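Local atomic coordinates of LAO/AO transport system kinase (Escherichia coli, PDB entry 2P67), a protein that belongs to the MeaB family of P-loop NTPases and has a parallel beta sheet flanked by helices as its core. Residues G77-R82 and E250-I255; D197-N202 and H217-A222; N202-D205 and N211-I214; A118-P123 and A147-V152. All blocks are in the same frame, centred on the assembly; numbering follows the deposited sequence.

Contact 1 (G77-R82 and E250-I255)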
loop_
_atom_site.group_PDB
_atom_site.type_symbol
_atom_site.label_atom_id
_atom_site.label_comp_id
_atom_site.label_asym_id
_atom_site.label_seq_id
_atom_site.Cartn_x
_atom_site.Cartn_y
_atom_site.Cartn_z
ATOM N N GLY A 77 25.753 -10.536 15.078
ATOM C CA GLY A 77 26.006 -9.732 16.285
ATOM C C GLY A 77 27.453 -9.864 16.747
ATOM O O GLY A 77 28.130 -8.855 17.014
ATOM N N MET A 78 27.928 -11.109 16.807
ATOM C CA MET A 78 29.318 -11.389 17.215
ATOM C C MET A 78 30.335 -10.789 16.245
ATOM O O MET A 78 31.367 -10.282 16.670
ATOM C CB MET A 78 29.549 -12.889 17.460
ATOM C CG MET A 78 28.895 -13.422 18.759
ATOM S SD MET A 78 29.254 -12.446 20.260
ATOM C CE MET A 78 31.034 -12.577 20.373
ATOM N N LEU A 79 30.026 -10.792 14.950
ATOM C CA LEU A 79 30.882 -10.093 13.973
ATOM C C LEU A 79 31.017 -8.604 14.282
ATOM O O LEU A 79 32.120 -8.050 14.245
ATOM C CB LEU A 79 30.361 -10.294 12.541
ATOM C CG LEU A 79 31.106 -9.646 11.367
ATOM C CD1 LEU A 79 30.791 -10.418 10.123
ATOM C CD2 LEU A 79 30.762 -8.197 11.162
ATOM N N LEU A 80 29.896 -7.948 14.578
ATOM C CA LEU A 80 29.893 -6.511 14.870
ATOM C C LEU A 80 30.721 -6.219 16.115
ATOM O O LEU A 80 31.461 -5.240 16.148
ATOM C CB LEU A 80 28.464 -5.984 15.056
ATOM C CG LEU A 80 27.575 -6.047 13.809
ATOM C CD1 LEU A 80 26.088 -5.725 14.120
ATOM C CD2 LEU A 80 28.115 -5.117 12.765
ATOM N N ILE A 81 30.603 -7.087 17.112
ATOM C CA ILE A 81 31.349 -6.914 18.362
ATOM C C ILE A 81 32.850 -7.081 18.121
ATOM O O ILE A 81 33.654 -6.282 18.614
ATOM C CB ILE A 81 30.829 -7.839 19.473
ATOM C CG1 ILE A 81 29.463 -7.338 19.961
ATOM C CG2 ILE A 81 31.818 -7.904 20.657
ATOM C CD1 ILE A 81 28.623 -8.400 20.564
ATOM N N ARG A 82 33.218 -8.087 17.337
ATOM C CA ARG A 82 34.609 -8.237 16.893
ATOM C C ARG A 82 35.140 -7.000 16.185
ATOM O O ARG A 82 36.319 -6.687 16.312
ATOM C CB ARG A 82 34.778 -9.466 16.006
ATOM C CG ARG A 82 35.018 -10.737 16.786
ATOM C CD ARG A 82 35.253 -11.910 15.860
ATOM N NE ARG A 82 34.060 -12.748 15.795
ATOM C CZ ARG A 82 33.342 -12.987 14.705
ATOM N NH1 ARG A 82 32.282 -13.764 14.797
ATOM N NH2 ARG A 82 33.688 -12.492 13.531
ATOM N N GLU A 250 30.353 -10.799 4.442
ATOM C CA GLU A 250 29.887 -10.258 3.171
ATOM C C GLU A 250 28.545 -9.524 3.318
ATOM O O GLU A 250 28.297 -8.512 2.648
ATOM C CB GLU A 250 29.779 -11.392 2.146
ATOM C CG GLU A 250 31.165 -11.896 1.656
ATOM C CD GLU A 250 31.936 -12.802 2.649
ATOM O OE1 GLU A 250 31.468 -13.142 3.774
ATOM O OE2 GLU A 250 33.064 -13.195 2.276
ATOM N N ILE A 251 27.702 -10.030 4.212
ATOM C CA ILE A 251 26.415 -9.383 4.514
ATOM C C ILE A 251 26.644 -8.023 5.190
ATOM O O ILE A 251 26.041 -7.020 4.809
ATOM C CB ILE A 251 25.488 -10.328 5.314
ATOM C CG1 ILE A 251 25.018 -11.487 4.398
ATOM C CG2 ILE A 251 24.302 -9.546 5.948
ATOM C CD1 ILE A 251 24.539 -12.684 5.072
ATOM N N TRP A 252 27.562 -7.978 6.154
ATOM C CA TRP A 252 27.919 -6.713 6.813
ATOM C C TRP A 252 28.481 -5.732 5.793
ATOM O O TRP A 252 28.140 -4.557 5.777
ATOM C CB TRP A 252 28.917 -6.981 7.948
ATOM C CG TRP A 252 29.432 -5.770 8.656
ATOM C CD1 TRP A 252 30.752 -5.481 8.940
ATOM C CD2 TRP A 252 28.662 -4.684 9.190
ATOM N NE1 TRP A 252 30.843 -4.279 9.613
ATOM C CE2 TRP A 252 29.579 -3.773 9.789
ATOM C CE3 TRP A 252 27.290 -4.379 9.215
ATOM C CZ2 TRP A 252 29.160 -2.585 10.414
ATOM C CZ3 TRP A 252 26.878 -3.197 9.844
ATOM C CH2 TRP A 252 27.809 -2.320 10.434
ATOM N N HIS A 253 29.326 -6.235 4.906
ATOM C CA HIS A 253 29.876 -5.410 3.859
ATOM C C HIS A 253 28.820 -4.840 2.907
ATOM O O HIS A 253 28.936 -3.705 2.472
ATOM C CB HIS A 253 30.971 -6.173 3.131
ATOM C CG HIS A 253 32.183 -6.367 3.984
ATOM N ND1 HIS A 253 33.078 -7.401 3.802
ATOM C CD2 HIS A 253 32.619 -5.670 5.060
ATOM C CE1 HIS A 253 34.035 -7.307 4.712
ATOM N NE2 HIS A 253 33.775 -6.270 5.492
ATOM N N ALA A 254 27.794 -5.626 2.620
ATOM C CA ALA A 254 26.697 -5.158 1.786
ATOM C C ALA A 254 25.904 -4.062 2.501
ATOM O O ALA A 254 25.478 -3.096 1.875
ATOM C CB ALA A 254 25.787 -6.309 1.388
ATOM N N ILE A 255 25.689 -4.234 3.806
ATOM C CA ILE A 255 25.032 -3.208 4.620
ATOM C C ILE A 255 25.821 -1.903 4.589
ATOM O O ILE A 255 25.235 -0.829 4.441
ATOM C CB ILE A 255 24.764 -3.693 6.081
ATOM C CG1 ILE A 255 23.692 -4.795 6.062
ATOM C CG2 ILE A 255 24.292 -2.508 6.984
ATOM C CD1 ILE A 255 23.643 -5.733 7.277
#
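Leu79 and Leu80, neighbours on helix 69-82, both reach Trp252 on helix 248-264. Leu79 comes first along the chain. It leaves its backbone toward the other helix, and its CD2 methyl lies 3.5 Å from CD1 of Trp252. The same methyl is 3.9 Å from CB of Trp252. It therefore fills the corner where the indole leaves its helix. Its approach is oblique, neither squarely over the five-membered ring nor at its rim.

Leu80 touches the other end of the indole. Its CD2 methyl sits 3.4 Å from the centroid of the six-membered ring of Trp252, only 3° off the ring normal. This is a CH-pi contact over the middle of the face. All six ring carbons are nearly equidistant from the methyl, with CE2 of Trp252 at 3.6 Å from CD2 of Leu80. The CD1 methyl of Leu80 goes elsewhere, to Val151 on the sheet.

CG of Trp252 lies opposite its backbone N (chi1 176°), which carries the indole out toward both leucines. The backbones stay well apart: CA of Leu80 and CA of Trp252 are 8.3 Å from each other. All three side chains are buried, and the contact is wholly apolar. Leu57 and Leu85 also touch the indole. Ile251, next to it, packs on Val200 and Leu238. The pairing of the helix that follows the probable P-loop with helix 248-264, side by side on one face of the parallel sheet, fits the alpha/beta core of a P-loop NTPase.

Contact 2 (D197-N202 and H217-A222)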
loop_
_atom_site.group_PDB
_atom_site.type_symbol
_atom_site.label_atom_id
_atom_site.label_comp_id
_atom_site.label_asym_id
_atom_site.label_seq_id
_atom_site.Cartn_x
_atom_site.Cartn_y
_atom_site.Cartn_z
ATOM N N ASP A 197 15.748 -4.308 1.501
ATOM C CA ASP A 197 17.033 -3.723 1.062
ATOM C C ASP A 197 18.049 -4.821 0.756
ATOM O O ASP A 197 18.870 -4.694 -0.181
ATOM C CB ASP A 197 17.583 -2.734 2.097
ATOM C CG ASP A 197 16.653 -1.545 2.299
ATOM O OD1 ASP A 197 16.086 -1.054 1.289
ATOM O OD2 ASP A 197 16.455 -1.133 3.460
ATOM N N LEU A 198 18.008 -5.865 1.590
ATOM C CA LEU A 198 18.809 -7.080 1.402
ATOM C C LEU A 198 17.951 -8.312 1.689
ATOM O O LEU A 198 17.125 -8.294 2.598
ATOM C CB LEU A 198 20.045 -7.067 2.328
ATOM C CG LEU A 198 21.104 -6.023 1.959
ATOM C CD1 LEU A 198 22.044 -5.695 3.128
ATOM C CD2 LEU A 198 21.890 -6.477 0.733
ATOM N N ILE A 199 18.131 -9.375 0.899
ATOM C CA ILE A 199 17.532 -10.666 1.180
ATOM C C ILE A 199 18.683 -11.630 1.440
ATOM O O ILE A 199 19.696 -11.601 0.719
ATOM C CB ILE A 199 16.699 -11.234 -0.008
ATOM C CG1 ILE A 199 15.564 -10.268 -0.383
ATOM C CG2 ILE A 199 16.149 -12.637 0.331
ATOM C CD1 ILE A 199 14.352 -10.320 0.486
ATOM N N VAL A 200 18.540 -12.450 2.474
ATOM C CA VAL A 200 19.588 -13.396 2.843
ATOM C C VAL A 200 18.989 -14.808 2.907
ATOM O O VAL A 200 17.946 -15.016 3.527
ATOM C CB VAL A 200 20.251 -13.036 4.198
ATOM C CG1 VAL A 200 21.185 -14.174 4.639
ATOM C CG2 VAL A 200 21.034 -11.686 4.122
ATOM N N ILE A 201 19.644 -15.769 2.253
ATOM C CA ILE A 201 19.208 -17.163 2.315
ATOM C C ILE A 201 20.189 -17.872 3.240
ATOM O O ILE A 201 21.363 -18.044 2.896
ATOM C CB ILE A 201 19.184 -17.861 0.908
ATOM C CG1 ILE A 201 18.556 -16.965 -0.192
ATOM C CG2 ILE A 201 18.524 -19.257 0.994
ATOM C CD1 ILE A 201 17.027 -16.678 -0.062
ATOM N N ASN A 202 19.731 -18.227 4.438
ATOM C CA ASN A 202 20.610 -18.872 5.433
ATOM C C ASN A 202 20.639 -20.389 5.179
ATOM O O ASN A 202 19.837 -20.910 4.398
ATOM C CB ASN A 202 20.130 -18.536 6.861
ATOM C CG ASN A 202 21.194 -18.778 7.958
ATOM O OD1 ASN A 202 22.400 -18.966 7.702
ATOM N ND2 ASN A 202 20.726 -18.756 9.214
ATOM N N HIS A 217 18.544 -17.154 -6.599
ATOM C CA HIS A 217 18.293 -16.700 -7.977
ATOM C C HIS A 217 16.888 -16.095 -8.166
ATOM O O HIS A 217 16.732 -15.063 -8.830
ATOM C CB HIS A 217 18.491 -17.864 -8.945
ATOM C CG HIS A 217 18.447 -17.461 -10.380
ATOM N ND1 HIS A 217 19.554 -16.970 -11.042
ATOM C CD2 HIS A 217 17.431 -17.446 -11.274
ATOM C CE1 HIS A 217 19.222 -16.689 -12.292
ATOM N NE2 HIS A 217 17.940 -16.962 -12.456
ATOM N N MET A 218 15.887 -16.731 -7.561
ATOM C CA MET A 218 14.484 -16.331 -7.702
ATOM C C MET A 218 14.270 -14.921 -7.127
ATOM O O MET A 218 13.716 -14.043 -7.804
ATOM C CB MET A 218 13.567 -17.366 -7.013
ATOM C CG MET A 218 12.078 -16.986 -7.077
ATOM S SD MET A 218 11.041 -18.124 -6.123
ATOM C CE MET A 218 11.603 -17.881 -4.465
ATOM N N TYR A 219 14.716 -14.697 -5.888
ATOM C CA TYR A 219 14.611 -13.358 -5.271
ATOM C C TYR A 219 15.342 -12.315 -6.090
ATOM O O TYR A 219 14.854 -11.197 -6.289
ATOM C CB TYR A 219 15.130 -13.365 -3.821
ATOM C CG TYR A 219 14.127 -14.007 -2.912
ATOM C CD1 TYR A 219 13.023 -13.280 -2.451
ATOM C CD2 TYR A 219 14.246 -15.342 -2.535
ATOM C CE1 TYR A 219 12.066 -13.867 -1.634
ATOM C CE2 TYR A 219 13.272 -15.941 -1.708
ATOM C CZ TYR A 219 12.182 -15.175 -1.285
ATOM O OH TYR A 219 11.222 -15.712 -0.467
ATOM N N GLU A 220 16.514 -12.693 -6.586
ATOM C CA GLU A 220 17.303 -11.775 -7.394
ATOM C C GLU A 220 16.593 -11.414 -8.693
ATOM O O GLU A 220 16.624 -10.249 -9.114
ATOM C CB GLU A 220 18.703 -12.349 -7.649
ATOM C CG GLU A 220 19.692 -11.345 -8.198
ATOM C CD GLU A 220 21.077 -11.948 -8.306
ATOM O OE1 GLU A 220 21.232 -12.934 -9.064
ATOM O OE2 GLU A 220 22.001 -11.423 -7.641
ATOM N N SER A 221 15.935 -12.386 -9.337
ATOM C CA SER A 221 15.203 -12.086 -10.552
ATOM C C SER A 221 14.164 -11.006 -10.264
ATOM O O SER A 221 14.099 -10.000 -10.984
ATOM C CB SER A 221 14.498 -13.336 -11.113
ATOM O OG SER A 221 15.455 -14.339 -11.486
ATOM N N ALA A 222 13.377 -11.200 -9.201
ATOM C CA ALA A 222 12.340 -10.229 -8.833
ATOM C C ALA A 222 12.971 -8.847 -8.554
ATOM O O ALA A 222 12.495 -7.823 -9.045
ATOM C CB ALA A 222 11.570 -10.720 -7.605
#
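Ile199 and Ile201, two residues apart on strand 198-201, hold the ring of Tyr219 from helix 209-225. The CG2 methyl of Ile199 stands over one face of the ring. It is shifted toward the rim, 4.1 Å from CG of Tyr219. Ile201 uses a different branch: its CD1 lies 4.0 Å from CD2 of Tyr219 and meets the ring obliquely. The distances are those of ordinary apolar packing, and all three side chains are buried.

Both isoleucines hold CG1 beside the backbone N, yet Ile199 meets the ring with CG2 and Ile201 meets it further out along the side chain, with CD1. Tyr219 is directed at the strand from its CA, which lies 7.6 Å from CA of Ile199.

Further out, Val237 and Gln177 touch Tyr219 from the two strands that border 198-201, and Ile188 adds a loop residue. The backbone of Ile199 is bonded to Arg236 and Leu238, which fixes its strand in the sheet. Elsewhere on the helix, Met218, Ser221 and Ala222 pack on Ile225 of the second subunit. Strand 198-201, helix 209-225 and strand 236-239 form a beta-alpha-beta crossover, and this contact seats its helix on the sheet.

Contact 3 (N202-D205 and N211-I214)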
loop_
_atom_site.group_PDB
_atom_site.type_symbol
_atom_site.label_atom_id
_atom_site.label_comp_id
_atom_site.label_asym_id
_atom_site.label_seq_id
_atom_site.Cartn_x
_atom_site.Cartn_y
_atom_site.Cartn_z
ATOM N N ASN A 202 19.731 -18.227 4.438
ATOM C CA ASN A 202 20.610 -18.872 5.433
ATOM C C ASN A 202 20.639 -20.389 5.179
ATOM O O ASN A 202 19.837 -20.910 4.398
ATOM C CB ASN A 202 20.130 -18.536 6.861
ATOM C CG ASN A 202 21.194 -18.778 7.958
ATOM O OD1 ASN A 202 22.400 -18.966 7.702
ATOM N ND2 ASN A 202 20.726 -18.756 9.214
ATOM N N LYS A 203 21.591 -21.073 5.805
ATOM C CA LYS A 203 21.720 -22.547 5.751
ATOM C C LYS A 203 22.226 -23.012 4.397
ATOM O O LYS A 203 21.844 -24.086 3.905
ATOM C CB LYS A 203 20.422 -23.263 6.151
ATOM C CG LYS A 203 19.921 -22.885 7.548
ATOM C CD LYS A 203 18.626 -23.588 7.919
ATOM C CE LYS A 203 18.171 -23.130 9.302
ATOM N NZ LYS A 203 16.775 -23.555 9.605
ATOM N N ASP A 204 23.096 -22.198 3.807
ATOM C CA ASP A 204 23.885 -22.596 2.648
ATOM C C ASP A 204 25.028 -23.476 3.147
ATOM O O ASP A 204 26.189 -23.060 3.187
ATOM C CB ASP A 204 24.437 -21.378 1.883
ATOM C CG ASP A 204 24.964 -21.753 0.493
ATOM O OD1 ASP A 204 24.814 -22.933 0.115
ATOM O OD2 ASP A 204 25.522 -20.879 -0.214
ATOM N N ASP A 205 24.674 -24.695 3.543
ATOM C CA ASP A 205 25.618 -25.632 4.149
ATOM C C ASP A 205 25.168 -27.064 3.881
ATOM O O ASP A 205 24.017 -27.297 3.477
ATOM C CB ASP A 205 25.756 -25.369 5.666
ATOM C CG ASP A 205 24.428 -25.477 6.420
ATOM O OD1 ASP A 205 23.666 -26.440 6.178
ATOM O OD2 ASP A 205 24.145 -24.599 7.272
ATOM N N ASN A 211 19.492 -26.091 -3.828
ATOM C CA ASN A 211 18.215 -25.516 -3.359
ATOM C C ASN A 211 18.375 -24.052 -2.939
ATOM O O ASN A 211 17.538 -23.216 -3.285
ATOM C CB ASN A 211 17.603 -26.374 -2.239
ATOM C CG ASN A 211 17.074 -27.714 -2.758
ATOM O OD1 ASN A 211 16.610 -27.812 -3.898
ATOM N ND2 ASN A 211 17.160 -28.753 -1.928
ATOM N N VAL A 212 19.466 -23.756 -2.238
ATOM C CA VAL A 212 19.812 -22.379 -1.826
ATOM C C VAL A 212 20.098 -21.486 -3.052
ATOM O O VAL A 212 19.606 -20.350 -3.134
ATOM C CB VAL A 212 21.020 -22.370 -0.861
ATOM C CG1 VAL A 212 21.559 -20.969 -0.645
ATOM C CG2 VAL A 212 20.668 -23.046 0.481
ATOM N N ALA A 213 20.865 -22.005 -4.007
ATOM C CA ALA A 213 21.177 -21.230 -5.230
ATOM C C ALA A 213 19.922 -20.879 -6.032
ATOM O O ALA A 213 19.831 -19.781 -6.608
ATOM C CB ALA A 213 22.165 -21.979 -6.112
ATOM N N ILE A 214 18.967 -21.805 -6.083
ATOM C CA ILE A 214 17.725 -21.585 -6.818
ATOM C C ILE A 214 16.873 -20.515 -6.113
ATOM O O ILE A 214 16.330 -19.611 -6.757
ATOM C CB ILE A 214 16.941 -22.925 -7.036
ATOM C CG1 ILE A 214 17.713 -23.813 -8.042
ATOM C CG2 ILE A 214 15.490 -22.664 -7.549
ATOM C CD1 ILE A 214 17.232 -25.277 -8.061
#
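Asp204 and Val212 touch by van der Waals packing. The CG1 methyl of Val212 sits against the Asp204 carboxylate, 3.7 Å from its CG. It is almost as near to the oxygens, with OD1 of Asp204 at 3.9 Å and OD2 at 4.0 Å. The second methyl, CG2 of Val212, turns to the backbone and lies 3.8 Å from the carbonyl O of Lys203. Val212 thus uses both methyls, one on the side chain and one on the backbone. Its CG1 points opposite the backbone N (chi1 169°), which leaves CG2 on the N side.

The polar bonds lie within the loop or lead out of it. Asp204 OD2 is hydrogen-bonded to Thr239 OG1, so the carboxylate is held while the methyl packs on it. Lys203 NZ bonds to Gly66 O, in what is probably the P-loop. A weak bond joins Lys203 N to Asn202 OD1, and Asn202 OD1 is also held by Ala242 N.

The backbone makes an inverse gamma turn centred on Asp204, with a weak bond from Asp205 N to Lys203 O. The Asn-Lys-Asp-Asp sequence is consistent with the NKxD motif of G proteins.

The loop 202-205 leaves the end of strand 198-201 and leads to helix 209-225. Val212, near the start of that helix, packs back on the loop, while Asp204 ties the loop to the neighbouring strand 236-239.

Contact 4 (A118-P123 and A147-V152)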
loop_
_atom_site.group_PDB
_atom_site.type_symbol
_atom_site.label_atom_id
_atom_site.label_comp_id
_atom_site.label_asym_id
_atom_site.label_seq_id
_atom_site.Cartn_x
_atom_site.Cartn_y
_atom_site.Cartn_z
ATOM N N ALA A 118 29.428 -6.154 25.219
ATOM C CA ALA A 118 29.192 -5.089 24.243
ATOM C C ALA A 118 27.856 -5.266 23.512
ATOM O O ALA A 118 27.555 -4.518 22.579
ATOM C CB ALA A 118 30.367 -4.996 23.244
ATOM N N ALA A 119 27.066 -6.254 23.938
ATOM C CA ALA A 119 25.700 -6.420 23.427
ATOM C C ALA A 119 24.618 -6.152 24.499
ATOM O O ALA A 119 24.909 -6.044 25.711
ATOM C CB ALA A 119 25.529 -7.788 22.786
ATOM N N PHE A 120 23.371 -6.021 24.049
ATOM C CA PHE A 120 22.249 -5.760 24.940
ATOM C C PHE A 120 21.015 -6.287 24.206
ATOM O O PHE A 120 20.710 -5.815 23.112
ATOM C CB PHE A 120 22.124 -4.243 25.195
ATOM C CG PHE A 120 21.150 -3.875 26.292
ATOM C CD1 PHE A 120 21.606 -3.643 27.599
ATOM C CD2 PHE A 120 19.786 -3.741 26.021
ATOM C CE1 PHE A 120 20.712 -3.303 28.633
ATOM C CE2 PHE A 120 18.885 -3.393 27.037
ATOM C CZ PHE A 120 19.357 -3.179 28.364
ATOM N N ILE A 121 20.311 -7.242 24.807
ATOM C CA ILE A 121 19.133 -7.854 24.180
ATOM C C ILE A 121 17.860 -7.609 25.011
ATOM O O ILE A 121 17.845 -7.908 26.207
ATOM C CB ILE A 121 19.339 -9.394 23.973
ATOM C CG1 ILE A 121 20.639 -9.685 23.221
ATOM C CG2 ILE A 121 18.127 -10.007 23.255
ATOM C CD1 ILE A 121 21.226 -11.067 23.509
ATOM N N ARG A 122 16.802 -7.084 24.389
ATOM C CA ARG A 122 15.546 -6.804 25.101
ATOM C C ARG A 122 14.323 -7.208 24.270
ATOM O O ARG A 122 14.213 -6.805 23.113
ATOM C CB ARG A 122 15.469 -5.311 25.453
ATOM C CG ARG A 122 14.317 -4.930 26.384
ATOM C CD ARG A 122 14.604 -5.325 27.841
ATOM N NE ARG A 122 13.503 -4.880 28.695
ATOM C CZ ARG A 122 13.649 -4.321 29.900
ATOM N NH1 ARG A 122 12.563 -3.946 30.563
ATOM N NH2 ARG A 122 14.862 -4.113 30.433
ATOM N N PRO A 123 13.398 -8.005 24.852
ATOM C CA PRO A 123 12.155 -8.376 24.170
ATOM C C PRO A 123 11.062 -7.311 24.276
ATOM O O PRO A 123 10.956 -6.593 25.286
ATOM C CB PRO A 123 11.738 -9.660 24.897
ATOM C CG PRO A 123 12.199 -9.380 26.330
ATOM C CD PRO A 123 13.510 -8.660 26.176
ATOM N N ALA A 147 22.003 5.715 24.728
ATOM C CA ALA A 147 23.007 4.916 25.450
ATOM C C ALA A 147 24.333 4.686 24.686
ATOM O O ALA A 147 25.279 4.086 25.222
ATOM C CB ALA A 147 22.404 3.570 25.846
ATOM N N GLY A 148 24.383 5.121 23.432
ATOM C CA GLY A 148 25.615 5.114 22.662
ATOM C C GLY A 148 25.866 3.853 21.864
ATOM O O GLY A 148 26.997 3.612 21.438
ATOM N N TYR A 149 24.834 3.021 21.674
ATOM C CA TYR A 149 24.976 1.855 20.809
ATOM C C TYR A 149 25.299 2.273 19.365
ATOM O O TYR A 149 24.773 3.254 18.871
ATOM C CB TYR A 149 23.745 0.910 20.928
ATOM C CG TYR A 149 23.841 0.195 22.244
ATOM C CD1 TYR A 149 24.489 -1.032 22.330
ATOM C CD2 TYR A 149 23.382 0.787 23.418
ATOM C CE1 TYR A 149 24.653 -1.679 23.534
ATOM C CE2 TYR A 149 23.554 0.146 24.653
ATOM C CZ TYR A 149 24.187 -1.091 24.689
ATOM O OH TYR A 149 24.398 -1.757 25.871
ATOM N N ASP A 150 26.184 1.522 18.716
ATOM C CA ASP A 150 26.596 1.791 17.353
ATOM C C ASP A 150 25.573 1.284 16.346
ATOM O O ASP A 150 25.322 1.928 15.306
ATOM C CB ASP A 150 27.933 1.130 17.087
ATOM C CG ASP A 150 29.057 1.756 17.903
ATOM O OD1 ASP A 150 29.386 2.933 17.662
ATOM O OD2 ASP A 150 29.566 1.083 18.799
ATOM N N VAL A 151 24.988 0.132 16.675
ATOM C CA VAL A 151 24.012 -0.534 15.813
ATOM C C VAL A 151 22.877 -1.008 16.709
ATOM O O VAL A 151 23.129 -1.622 17.755
ATOM C CB VAL A 151 24.624 -1.780 15.132
ATOM C CG1 VAL A 151 23.570 -2.509 14.250
ATOM C CG2 VAL A 151 25.848 -1.390 14.288
ATOM N N VAL A 152 21.650 -0.687 16.322
ATOM C CA VAL A 152 20.457 -1.254 16.959
ATOM C C VAL A 152 19.709 -2.088 15.935
ATOM O O VAL A 152 19.395 -1.592 14.844
ATOM C CB VAL A 152 19.468 -0.177 17.477
ATOM C CG1 VAL A 152 18.367 -0.837 18.324
ATOM C CG2 VAL A 152 20.197 0.881 18.280
#
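Tyr149 crosses toward Phe120 and Ala118 just after the end of helix 133-146. Ala147 follows the last turn of that helix. Gly148 then leaves the helix with a positive phi of 90° and completes a Schellman motif. Its carbonyl O is bonded to Lys86 NZ.

Tyr149 makes the contact. The Tyr149 and Phe120 side chains cross at about a right angle. The phenol end lies against the root of Phe120: OH of Tyr149 is 3.4 Å from CB of Phe120, and CZ of Tyr149 is 3.8 Å from that CB. OH is also 3.8 Å from CD1 of Phe120, approaching that ring obliquely. Phe120 starts toward Tyr149, but CG is turned opposite the backbone N (chi1 -170°), and the ring ends up among Leu24 and Met28 of helix 21-32. At the rim of the tyrosine ring, near its plane, Ala118 O lies 4.2 Å from CE1 of Tyr149.

The reach spans one strand of the sheet. In this parallel sheet, typical of P-loop NTPases, strand 87-92 runs between strands 119-124 and 151-157. Tyr149 bridges it and rests on Ala88 on the way, while Leu24 of helix 21-32 also touches it. CA of Ala119 and CA of Tyr149 are 8.7 Å apart.

Asp150 turns to the loop that leads into strand 87-92, its OD2 bonded to Lys86 N. Val151 begins strand 151-157 and packs on Val87 and on Leu80 of helix 69-82. Val152 touches Ile90 and Thr56.

Overall arrangement
Contacts 2, 3 and 4 all fall within the chain loop that contact 1 closes. Contact 1 touches both contact 2 and contact 4, which do not touch each other. Ile255 CG1 packs on Leu198 CD1 of contact 2 at 3.5 Å, and Ile81 CD1 packs on Ala119 CB of contact 4 at 3.9 Å. Contacts 2 and 3 share Asn202 and helix 209-225, with centres about 11 Å apart. Contacts 2 and 4 belong to distant parts of one sheet, their centres about 27 Å apart. Contact 3 is the one whose lysine touches the probable P-loop. The sodium ion is bound by Arg272 and Ser276, which belong to none of the four.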